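Local coordinates for fucoxanthin chlorophyll a/c-binding protein Lhcq3 (Chaetoceros gracilis, PDB 6L4U) that probably harvests light for photosynthesis in a diatom, as a membrane protein that binds chlorophylls a and c together with fucoxanthin and related carotenoids, at residues E56-L59 with A60-A64; P47-L50 with A51-G54; I128-M131 with I132-S135. All coordinates share one frame; numbering follows the deposited sequence.

Interaction 1. Residues E56-L59 with A60-A64. With CLA (chlorophyll a), chain B.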
loop_
_atom_site.group_PDB
_atom_site.type_symbol
_atom_site.label_atom_id
_atom_site.label_comp_id
_atom_site.label_asym_id
_atom_site.label_seq_id
_atom_site.Cartn_x
_atom_site.Cartn_y
_atom_site.Cartn_z
ATOM N N GLU X 56 38.850 21.645 -65.158
ATOM C CA GLU X 56 39.717 20.753 -65.916
ATOM C C GLU X 56 39.399 19.290 -65.645
ATOM O O GLU X 56 39.526 18.460 -66.552
ATOM C CB GLU X 56 41.181 21.059 -65.583
ATOM C CG GLU X 56 42.215 20.266 -66.373
ATOM C CD GLU X 56 42.233 20.617 -67.850
ATOM O OE1 GLU X 56 41.904 21.772 -68.198
ATOM O OE2 GLU X 56 42.569 19.733 -68.666
ATOM N N GLU X 57 38.947 18.964 -64.434
ATOM C CA GLU X 57 38.569 17.595 -64.119
ATOM C C GLU X 57 37.245 17.194 -64.747
ATOM O O GLU X 57 37.000 15.998 -64.929
ATOM C CB GLU X 57 38.489 17.403 -62.606
ATOM C CG GLU X 57 39.683 17.923 -61.844
ATOM C CD GLU X 57 39.609 17.588 -60.371
ATOM O OE1 GLU X 57 38.833 16.681 -60.006
ATOM O OE2 GLU X 57 40.331 18.225 -59.577
ATOM N N THR X 58 36.387 18.159 -65.077
ATOM C CA THR X 58 35.156 17.838 -65.785
ATOM C C THR X 58 35.440 17.438 -67.224
ATOM O O THR X 58 34.829 16.496 -67.739
ATOM C CB THR X 58 34.194 19.023 -65.751
ATOM O OG1 THR X 58 34.156 19.568 -64.428
ATOM C CG2 THR X 58 32.799 18.577 -66.133
ATOM N N LEU X 59 36.360 18.150 -67.878
ATOM C CA LEU X 59 36.745 17.814 -69.243
ATOM C C LEU X 59 37.443 16.464 -69.301
ATOM O O LEU X 59 37.236 15.695 -70.244
ATOM C CB LEU X 59 37.639 18.912 -69.814
ATOM C CG LEU X 59 38.250 18.696 -71.198
ATOM C CD1 LEU X 59 37.166 18.514 -72.242
ATOM C CD2 LEU X 59 39.146 19.861 -71.553
ATOM N N ALA X 60 38.253 16.152 -68.288
ATOM C CA ALA X 60 38.908 14.852 -68.220
ATOM C C ALA X 60 37.909 13.723 -68.016
ATOM O O ALA X 60 38.149 12.597 -68.460
ATOM C CB ALA X 60 39.943 14.850 -67.103
ATOM N N TRP X 61 36.787 14.004 -67.352
ATOM C CA TRP X 61 35.704 13.032 -67.295
ATOM C C TRP X 61 34.981 12.941 -68.631
ATOM O O TRP X 61 34.492 11.870 -69.006
ATOM C CB TRP X 61 34.728 13.397 -66.177
ATOM C CG TRP X 61 33.557 12.481 -66.081
ATOM C CD1 TRP X 61 32.330 12.659 -66.640
ATOM C CD2 TRP X 61 33.500 11.237 -65.379
ATOM N NE1 TRP X 61 31.514 11.602 -66.337
ATOM C CE2 TRP X 61 32.210 10.715 -65.562
ATOM C CE3 TRP X 61 34.417 10.512 -64.616
ATOM C CZ2 TRP X 61 31.810 9.504 -65.006
ATOM C CZ3 TRP X 61 34.021 9.311 -64.068
ATOM C CH2 TRP X 61 32.731 8.817 -64.269
ATOM N N PHE X 62 34.893 14.060 -69.357
ATOM C CA PHE X 62 34.236 14.055 -70.660
ATOM C C PHE X 62 35.039 13.278 -71.688
ATOM O O PHE X 62 34.458 12.652 -72.579
ATOM C CB PHE X 62 34.023 15.484 -71.157
ATOM C CG PHE X 62 32.914 16.216 -70.467
ATOM C CD1 PHE X 62 31.975 15.539 -69.708
ATOM C CD2 PHE X 62 32.815 17.593 -70.578
ATOM C CE1 PHE X 62 30.957 16.218 -69.075
ATOM C CE2 PHE X 62 31.800 18.280 -69.947
ATOM C CZ PHE X 62 30.870 17.591 -69.194
ATOM N N ARG X 63 36.368 13.309 -71.582
ATOM C CA ARG X 63 37.208 12.602 -72.539
ATOM C C ARG X 63 37.121 11.099 -72.348
ATOM O O ARG X 63 36.981 10.354 -73.323
ATOM C CB ARG X 63 38.652 13.058 -72.407
ATOM C CG ARG X 63 38.889 14.486 -72.791
ATOM C CD ARG X 63 40.256 14.904 -72.331
ATOM N NE ARG X 63 41.283 14.054 -72.919
ATOM C CZ ARG X 63 42.550 14.042 -72.531
ATOM N NH1 ARG X 63 42.950 14.840 -71.550
ATOM N NH2 ARG X 63 43.415 13.231 -73.121
ATOM N N ALA X 64 37.218 10.637 -71.100
ATOM C CA ALA X 64 37.132 9.214 -70.812
ATOM C C ALA X 64 35.751 8.656 -71.094
ATOM O O ALA X 64 35.633 7.480 -71.453
ATOM C CB ALA X 64 37.505 8.951 -69.358
HETATM MG MG CLA B . 29.955 1.322 -67.181
HETATM C CHA CLA B . 30.770 4.689 -67.492
HETATM C CHB CLA B . 30.544 1.550 -63.886
HETATM C CHC CLA B . 28.511 -1.710 -66.864
HETATM C CHD CLA B . 29.085 1.312 -70.762
HETATM N NA CLA B . 30.511 2.850 -65.899
HETATM C C1A CLA B . 30.881 4.061 -66.126
HETATM C C2A CLA B . 31.382 4.841 -64.931
HETATM C C3A CLA B . 31.328 3.790 -63.853
HETATM C C4A CLA B . 30.766 2.641 -64.610
HETATM C CMA CLA B . 32.746 3.421 -63.471
HETATM C CAA CLA B . 30.415 5.951 -64.454
HETATM C CBA CLA B . 28.996 5.486 -64.105
HETATM C CGA CLA B . 28.026 6.583 -63.740
HETATM O O1A CLA B . 28.330 7.758 -63.802
HETATM O O2A CLA B . 26.686 6.222 -63.325
HETATM N NB CLA B . 29.582 0.101 -65.593
HETATM C C1B CLA B . 29.949 0.292 -64.334
HETATM C C2B CLA B . 29.614 -0.810 -63.401
HETATM C C3B CLA B . 28.995 -1.792 -64.311
HETATM C C4B CLA B . 29.033 -1.113 -65.634
HETATM C CMB CLA B . 29.865 -0.919 -61.924
HETATM C CAB CLA B . 28.464 -3.135 -63.963
HETATM C CBB CLA B . 28.717 -4.244 -64.632
HETATM N NC CLA B . 29.013 0.091 -68.534
HETATM C C1C CLA B . 28.489 -1.093 -68.193
HETATM C C2C CLA B . 27.826 -1.832 -69.289
HETATM C C3C CLA B . 28.000 -0.933 -70.437
HETATM C C4C CLA B . 28.745 0.205 -69.852
HETATM C CMC CLA B . 27.144 -3.168 -69.240
HETATM C CAC CLA B . 27.545 -1.123 -71.858
HETATM C CBC CLA B . 28.640 -1.946 -72.494
HETATM N ND CLA B . 29.893 2.585 -68.769
HETATM C C1D CLA B . 29.560 2.551 -70.157
HETATM C C2D CLA B . 29.741 3.817 -70.885
HETATM C C3D CLA B . 30.229 4.684 -69.783
HETATM C C4D CLA B . 30.274 3.910 -68.637
HETATM C CMD CLA B . 29.536 4.255 -72.296
HETATM C CAD CLA B . 30.676 6.046 -69.421
HETATM O OBD CLA B . 30.766 7.035 -70.222
HETATM C CBD CLA B . 31.018 6.075 -67.989
HETATM C CGD CLA B . 32.435 6.521 -67.821
HETATM O O1D CLA B . 33.309 5.740 -67.519
HETATM O O2D CLA B . 32.789 7.915 -67.991
HETATM C CED CLA B . 34.096 8.355 -67.641
HETATM C C1 CLA B . 25.899 5.429 -64.209
HETATM C C2 CLA B . 24.890 6.269 -64.954
HETATM C C3 CLA B . 23.612 5.874 -65.084
HETATM C C4 CLA B . 23.126 4.582 -64.490
HETATM C C5 CLA B . 22.634 6.737 -65.841
HETATM C C6 CLA B . 23.224 7.299 -67.126
HETATM C C7 CLA B . 23.337 6.231 -68.204
HETATM C C8 CLA B . 21.994 5.652 -68.626
HETATM C C9 CLA B . 22.202 4.402 -69.463
HETATM C C10 CLA B . 21.195 6.681 -69.415
HETATM C C11 CLA B . 21.954 7.168 -70.646
HETATM C C12 CLA B . 21.210 8.317 -71.311
HETATM C C13 CLA B . 22.116 9.530 -71.484
HETATM C C14 CLA B . 22.627 10.044 -70.143
HETATM C C15 CLA B . 21.371 10.632 -72.227
HETATM C C16 CLA B . 20.817 10.169 -73.569
HETATM C C17 CLA B . 20.050 11.292 -74.257
HETATM C C18 CLA B . 19.770 10.967 -75.722
HETATM C C19 CLA B . 18.976 12.086 -76.388
HETATM C C20 CLA B . 19.060 9.628 -75.877
#
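With chi1 at -75°, Phe62 holds CG opposite its carbonyl carbon, which brings the phenyl ring back along the helix beside Thr58, whose methyl CG2 stands trans to its own backbone N. The two side chains, one helical turn apart, run next to each other in the same direction. Thr58 CG2 lies over the ring in a CH-pi contact, 4.2 Å from the centroid of Phe62. The backbone of Thr58 serves the same residue: its O accepts a hydrogen bond from Phe62 N at 2.9 Å and also rests over a ring face near the rim, 3.3 Å from Phe62 CG.

Leu59 O takes the next helical bond, from Arg63 N, while the aliphatic part of Arg63 folds across that oxygen, with CG 3.3 Å from Leu59 O. Thr58 OG1 bonds to the backbone of a neighbouring protein chain and to Ser55 N.

At Trp61, chi1 is 178°, and the indole extends to chlorophyll a. The ester methyl CED of the pigment sits 3.4 Å above one indole face, toward its rim, and Trp61 CZ2 is 3.5 Å from O2D. A second chlorophyll a receives a weak hydrogen bond from Trp61 NE1, and a chlorophyll c1 also touches this residue. Aromatic, pigment-lined opening turns of this kind begin helix 56-85, a long helix of the chlorophyll a/b-binding protein fold.

Interaction 2. Residues P47-L50 with A51-G54. With LMT (dodecyl-beta-D-maltoside), chain C.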
loop_
_atom_site.group_PDB
_atom_site.type_symbol
_atom_site.label_atom_id
_atom_site.label_comp_id
_atom_site.label_asym_id
_atom_site.label_seq_id
_atom_site.Cartn_x
_atom_site.Cartn_y
_atom_site.Cartn_z
ATOM N N PRO X 47 30.946 23.838 -80.208
ATOM C CA PRO X 47 30.160 25.059 -80.429
ATOM C C PRO X 47 29.408 25.532 -79.199
ATOM O O PRO X 47 29.278 26.745 -78.999
ATOM C CB PRO X 47 29.199 24.656 -81.555
ATOM C CG PRO X 47 29.054 23.195 -81.410
ATOM C CD PRO X 47 30.376 22.686 -80.930
ATOM N N LEU X 48 28.919 24.623 -78.360
ATOM C CA LEU X 48 28.192 25.010 -77.160
ATOM C C LEU X 48 29.106 25.343 -75.993
ATOM O O LEU X 48 28.592 25.669 -74.918
ATOM C CB LEU X 48 27.221 23.901 -76.752
ATOM C CG LEU X 48 26.033 23.657 -77.682
ATOM C CD1 LEU X 48 25.041 22.718 -77.032
ATOM C CD2 LEU X 48 25.359 24.964 -78.053
ATOM N N ASN X 49 30.428 25.266 -76.195
ATOM C CA ASN X 49 31.459 25.576 -75.197
ATOM C C ASN X 49 31.288 24.723 -73.939
ATOM O O ASN X 49 31.388 25.200 -72.807
ATOM C CB ASN X 49 31.490 27.072 -74.868
ATOM C CG ASN X 49 32.805 27.504 -74.247
ATOM O OD1 ASN X 49 32.838 28.351 -73.356
ATOM N ND2 ASN X 49 33.897 26.911 -74.710
ATOM N N LEU X 50 31.023 23.437 -74.151
ATOM C CA LEU X 50 30.825 22.512 -73.046
ATOM C C LEU X 50 32.113 22.181 -72.303
ATOM O O LEU X 50 32.041 21.667 -71.183
ATOM C CB LEU X 50 30.181 21.221 -73.555
ATOM C CG LEU X 50 28.696 21.301 -73.905
ATOM C CD1 LEU X 50 28.187 19.973 -74.426
ATOM C CD2 LEU X 50 27.896 21.728 -72.696
ATOM N N ALA X 51 33.278 22.452 -72.895
ATOM C CA ALA X 51 34.549 22.148 -72.245
ATOM C C ALA X 51 34.824 23.062 -71.065
ATOM O O ALA X 51 35.524 22.663 -70.128
ATOM C CB ALA X 51 35.692 22.239 -73.254
ATOM N N ASP X 52 34.287 24.274 -71.088
ATOM C CA ASP X 52 34.449 25.211 -69.991
ATOM C C ASP X 52 33.224 25.286 -69.094
ATOM O O ASP X 52 33.157 26.175 -68.240
ATOM C CB ASP X 52 34.784 26.598 -70.539
ATOM C CG ASP X 52 36.170 26.661 -71.140
ATOM O OD1 ASP X 52 37.050 25.910 -70.671
ATOM O OD2 ASP X 52 36.380 27.453 -72.082
ATOM N N SER X 53 32.260 24.377 -69.262
ATOM C CA SER X 53 31.112 24.337 -68.366
ATOM C C SER X 53 31.493 23.847 -66.979
ATOM O O SER X 53 30.806 24.173 -66.007
ATOM C CB SER X 53 30.017 23.447 -68.951
ATOM O OG SER X 53 30.500 22.142 -69.200
ATOM N N GLY X 54 32.573 23.086 -66.869
ATOM C CA GLY X 54 33.140 22.682 -65.604
ATOM C C GLY X 54 34.600 23.079 -65.532
ATOM O O GLY X 54 35.061 23.979 -66.232
HETATM C C1B LMT C . 31.027 29.238 -69.257
HETATM C C2B LMT C . 31.841 29.273 -67.961
HETATM C C3B LMT C . 31.359 30.386 -67.036
HETATM C C4B LMT C . 31.337 31.721 -67.765
HETATM C C5B LMT C . 30.432 31.589 -68.984
HETATM C C6B LMT C . 30.330 32.896 -69.758
HETATM O O1B LMT C . 29.741 28.658 -69.020
HETATM O O2B LMT C . 31.733 28.019 -67.281
HETATM O O3B LMT C . 32.222 30.476 -65.900
HETATM O "O4'" LMT C . 30.835 32.740 -66.897
HETATM O O5B LMT C . 30.917 30.548 -69.840
HETATM O O6B LMT C . 29.092 32.917 -70.476
HETATM C "C1'" LMT C . 26.882 26.678 -71.388
HETATM C "C2'" LMT C . 28.336 26.320 -71.677
HETATM C "C3'" LMT C . 29.267 26.803 -70.570
HETATM C "C4'" LMT C . 29.029 28.272 -70.202
HETATM C "C5'" LMT C . 27.536 28.474 -69.949
HETATM C "C6'" LMT C . 27.191 29.918 -69.624
HETATM O "O1'" LMT C . 26.101 26.345 -72.537
HETATM O "O2'" LMT C . 28.470 24.903 -71.819
HETATM O "O3'" LMT C . 30.601 26.561 -71.033
HETATM O "O5'" LMT C . 26.806 28.077 -71.110
HETATM O "O6'" LMT C . 25.806 30.003 -69.278
HETATM C C1 LMT C . 24.995 27.220 -72.735
HETATM C C2 LMT C . 24.091 26.706 -73.846
HETATM C C3 LMT C . 23.058 25.717 -73.322
HETATM C C4 LMT C . 21.784 25.808 -74.154
HETATM C C5 LMT C . 20.692 24.887 -73.623
HETATM C C6 LMT C . 19.404 25.069 -74.413
HETATM C C7 LMT C . 18.399 23.973 -74.089
HETATM C C8 LMT C . 17.194 24.038 -75.019
HETATM C C9 LMT C . 16.193 22.938 -74.689
HETATM C C10 LMT C . 16.829 21.557 -74.806
HETATM C C11 LMT C . 15.961 20.472 -74.175
HETATM C C12 LMT C . 14.593 20.404 -74.816
#
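Leu50 O is gripped twice by Ser53: the hydroxyl OG of Ser53 donates to it at 2.6 Å, and Ser53 N adds a weak, longer bond at 3.3 Å. With chi1 at 57°, Ser53 OG sits between its own backbone N and carbonyl carbon, turned back to the oxygen three residues earlier. It meets Leu50 O from a position tilted 30° out of the carbonyl plane. One residue upstream, Asp52 N reaches Asn49 O in another weak bond, 3.5 Å long. The backbone angles of Leu50, Ala51 and Asp52 make these two overlapping type I turns, which follow Asn49 in a left-handed conformation.

The turns belong to the loop leading into helix 56-85 of the chlorophyll a/b-binding fold, and pigments border them: Leu48 N bonds to an oxygen of the carotenoid diadinoxanthin, and the side chain of Leu50 packs against a chlorophyll a. Asp46 ties the loop together from before, its carboxylate accepting a bond from Ala51 N and a weak one from Leu50 N.

At the surface, the Asn49 amide and the Asp52 carboxylate stand nearly perpendicular, 85° apart, with Asn49 ND2 3.7 Å from Asp52 OD2. A dodecyl maltoside detergent molecule lies along the backbone here. Its O2B donates to Asp52 O at 2.5 Å, and its O2' is 3.3 Å from Leu50 CD2. The same detergent is hydrogen-bonded to a neighbouring protein chain.

Interaction 3. Residues I128-M131 with I132-S135. With KC1 (Chlorophyll c1), chain D.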
loop_
_atom_site.group_PDB
_atom_site.type_symbol
_atom_site.label_atom_id
_atom_site.label_comp_id
_atom_site.label_asym_id
_atom_site.label_seq_id
_atom_site.Cartn_x
_atom_site.Cartn_y
_atom_site.Cartn_z
ATOM N N ILE X 128 34.164 -6.246 -62.933
ATOM C CA ILE X 128 35.568 -6.278 -62.541
ATOM C C ILE X 128 36.390 -5.354 -63.430
ATOM O O ILE X 128 37.301 -4.664 -62.956
ATOM C CB ILE X 128 36.083 -7.731 -62.562
ATOM C CG1 ILE X 128 35.367 -8.538 -61.486
ATOM C CG2 ILE X 128 37.580 -7.811 -62.340
ATOM C CD1 ILE X 128 35.751 -9.979 -61.454
ATOM N N ALA X 129 36.044 -5.282 -64.716
ATOM C CA ALA X 129 36.748 -4.388 -65.627
ATOM C C ALA X 129 36.497 -2.926 -65.283
ATOM O O ALA X 129 37.420 -2.110 -65.331
ATOM C CB ALA X 129 36.335 -4.674 -67.065
ATOM N N GLU X 130 35.266 -2.579 -64.907
ATOM C CA GLU X 130 35.006 -1.198 -64.523
ATOM C C GLU X 130 35.591 -0.863 -63.158
ATOM O O GLU X 130 35.979 0.284 -62.929
ATOM C CB GLU X 130 33.503 -0.904 -64.546
ATOM C CG GLU X 130 32.864 -0.979 -65.930
ATOM C CD GLU X 130 33.035 0.284 -66.746
ATOM O OE1 GLU X 130 32.019 0.937 -67.051
ATOM O OE2 GLU X 130 34.181 0.621 -67.102
ATOM N N MET X 131 35.686 -1.841 -62.251
ATOM C CA MET X 131 36.280 -1.577 -60.944
ATOM C C MET X 131 37.793 -1.428 -61.029
ATOM O O MET X 131 38.375 -0.648 -60.269
ATOM C CB MET X 131 35.927 -2.691 -59.957
ATOM C CG MET X 131 34.518 -2.622 -59.383
ATOM S SD MET X 131 34.268 -1.398 -58.093
ATOM C CE MET X 131 34.765 -2.321 -56.648
ATOM N N ILE X 132 38.443 -2.160 -61.934
ATOM C CA ILE X 132 39.901 -2.134 -62.007
ATOM C C ILE X 132 40.396 -0.838 -62.637
ATOM O O ILE X 132 41.302 -0.187 -62.104
ATOM C CB ILE X 132 40.409 -3.380 -62.758
ATOM C CG1 ILE X 132 40.396 -4.585 -61.821
ATOM C CG2 ILE X 132 41.808 -3.172 -63.315
ATOM C CD1 ILE X 132 40.784 -5.869 -62.475
ATOM N N THR X 133 39.796 -0.424 -63.755
ATOM C CA THR X 133 40.225 0.799 -64.422
ATOM C C THR X 133 39.858 2.059 -63.650
ATOM O O THR X 133 40.447 3.113 -63.900
ATOM C CB THR X 133 39.641 0.872 -65.830
ATOM O OG1 THR X 133 38.233 1.124 -65.754
ATOM C CG2 THR X 133 39.903 -0.410 -66.588
ATOM N N GLU X 134 38.909 1.979 -62.724
ATOM C CA GLU X 134 38.650 3.096 -61.830
ATOM C C GLU X 134 39.645 3.165 -60.687
ATOM O O GLU X 134 39.976 4.263 -60.228
ATOM C CB GLU X 134 37.241 2.996 -61.254
ATOM C CG GLU X 134 36.163 3.467 -62.180
ATOM C CD GLU X 134 36.132 4.961 -62.331
ATOM O OE1 GLU X 134 36.447 5.446 -63.433
ATOM O OE2 GLU X 134 35.795 5.654 -61.355
ATOM N N SER X 135 40.144 2.017 -60.235
ATOM C CA SER X 135 41.011 1.927 -59.067
ATOM C C SER X 135 42.491 2.010 -59.414
ATOM O O SER X 135 43.324 1.459 -58.686
ATOM C CB SER X 135 40.713 0.640 -58.303
ATOM O OG SER X 135 41.016 -0.489 -59.098
HETATM N NB KC1 D . 33.574 7.220 -60.245
HETATM N ND KC1 D . 35.705 4.208 -58.540
HETATM C C1A KC1 D . 37.458 6.855 -58.559
HETATM C C1B KC1 D . 33.845 8.514 -60.312
HETATM C C1C KC1 D . 32.069 4.556 -60.137
HETATM C C1D KC1 D . 35.479 2.833 -58.188
HETATM C C2A KC1 D . 38.261 8.145 -58.557
HETATM C C2B KC1 D . 32.748 9.390 -60.786
HETATM C C2C KC1 D . 31.120 3.417 -60.096
HETATM C C2D KC1 D . 36.556 2.165 -57.423
HETATM C C3A KC1 D . 37.647 9.135 -59.515
HETATM C C3B KC1 D . 31.679 8.406 -61.012
HETATM C C3C KC1 D . 31.923 2.353 -59.477
HETATM C C3D KC1 D . 37.495 3.290 -57.314
HETATM C C4A KC1 D . 36.270 8.395 -59.469
HETATM C C4B KC1 D . 32.304 7.108 -60.638
HETATM C C4C KC1 D . 33.223 3.016 -59.249
HETATM C C4D KC1 D . 36.925 4.402 -57.916
HETATM C CAA KC1 D . 39.640 8.388 -57.901
HETATM C CAB KC1 D . 30.300 8.672 -61.485
HETATM C CAC KC1 D . 31.539 0.933 -59.158
HETATM C CAD KC1 D . 38.812 3.661 -56.787
HETATM C CBA KC1 D . 39.586 9.080 -56.545
HETATM C CBB KC1 D . 29.243 8.253 -60.813
HETATM C CBC KC1 D . 30.893 0.963 -57.793
HETATM C CBD KC1 D . 39.026 5.061 -57.116
HETATM C CED KC1 D . 40.011 6.626 -53.738
HETATM C CGA KC1 D . 40.858 9.857 -56.352
HETATM C CGD KC1 D . 38.944 5.753 -55.792
HETATM C CHA KC1 D . 37.853 5.531 -57.922
HETATM C CHB KC1 D . 35.156 9.038 -59.969
HETATM C CHC KC1 D . 31.600 5.823 -60.702
HETATM C CHD KC1 D . 34.249 2.183 -58.610
HETATM C CMA KC1 D . 37.408 10.551 -59.005
HETATM C CMB KC1 D . 32.721 10.877 -60.986
HETATM C CMC KC1 D . 29.692 3.345 -60.560
HETATM C CMD KC1 D . 36.851 0.823 -56.817
HETATM N NA KC1 D . 36.264 7.099 -59.005
HETATM N NC KC1 D . 33.291 4.312 -59.630
HETATM O O1A KC1 D . 40.976 10.972 -56.820
HETATM O O1D KC1 D . 37.885 6.172 -55.368
HETATM O O2A KC1 D . 41.955 9.277 -55.601
HETATM O O2D KC1 D . 40.132 5.962 -54.992
HETATM O OBD KC1 D . 39.615 2.922 -56.119
HETATM MG MG KC1 D . 34.787 5.731 -59.540
#
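Ile128 and Ile132 lie alongside each other one turn apart, pointing the same way, with the Ile128 branch CG2 against the Ile132 tip CD1 at 3.7 Å. At Ile132, chi1 of -79° keeps CG1 opposite the carbonyl carbon and bends the chain back over the preceding turn, where Ile128 O accepts the bond from Ile132 N at 2.9 Å. Cut back to alanine, Ile132 would lose the arm that meets Ile128 CG2, which is likely to leave a gap there and deprive Val150, in a nearby loop, of an apolar neighbour.

Met131 and Glu134 approach chlorophyll c1 in quite different ways. The thioether comes to the rim of the macrocycle, with Met131 SD 3.6 Å from the methine carbon CHD. Glu134, its chain bent at chi2 (-73°), instead crosses over the ring, and its OE2 binds the central magnesium at 2.1 Å as an axial ligand. The second oxygen, Glu134 OE1, accepts hydrogen bonds from Tyr140 OH and His139 NE2, a second shell that fixes the rotation of the carboxylate. Ser135 CB closes in at the pigment's edge, 3.3 Å from OBD.

Glu130 leads off to other partners: its OE2 forms a salt bridge with Lys68 on helix 56-85, and its OE1 lies within bonding distance of the magnesium of a chlorophyll a. Thr133 doubles its hold on Ala129 O through weak bonds from both N and OG1, while Ser135 OG lies 2.9 Å from Met131 O and close to Ile132 O as well. The C-terminal part of helix 116-134 is thus a chlorophyll-binding site, with glutamates as magnesium ligands, in a light-harvesting protein of the chlorophyll a/b-binding family.

Overall arrangement
Along the chain, interaction 2 comes first, in the loop before helix 56-85; interaction 1 forms the opening turns of that helix, and interaction 3 closes helix 116-134. Interactions 1 and 2 have centres about 11 Å apart and touch, Phe62 CE2 packing 3.6 Å from Leu50 O. Interaction 3 lies about 17 Å from interaction 1 and 28 Å from interaction 2, centre to centre. Pigments bridge the gap between the two helices: one chlorophyll a has its ester methyl on Trp61 and its magnesium beside Glu130, and the chlorophyll c1 held by Glu134 also touches Trp61. Neighbouring helix ends are thus joined through a shared pigment cluster.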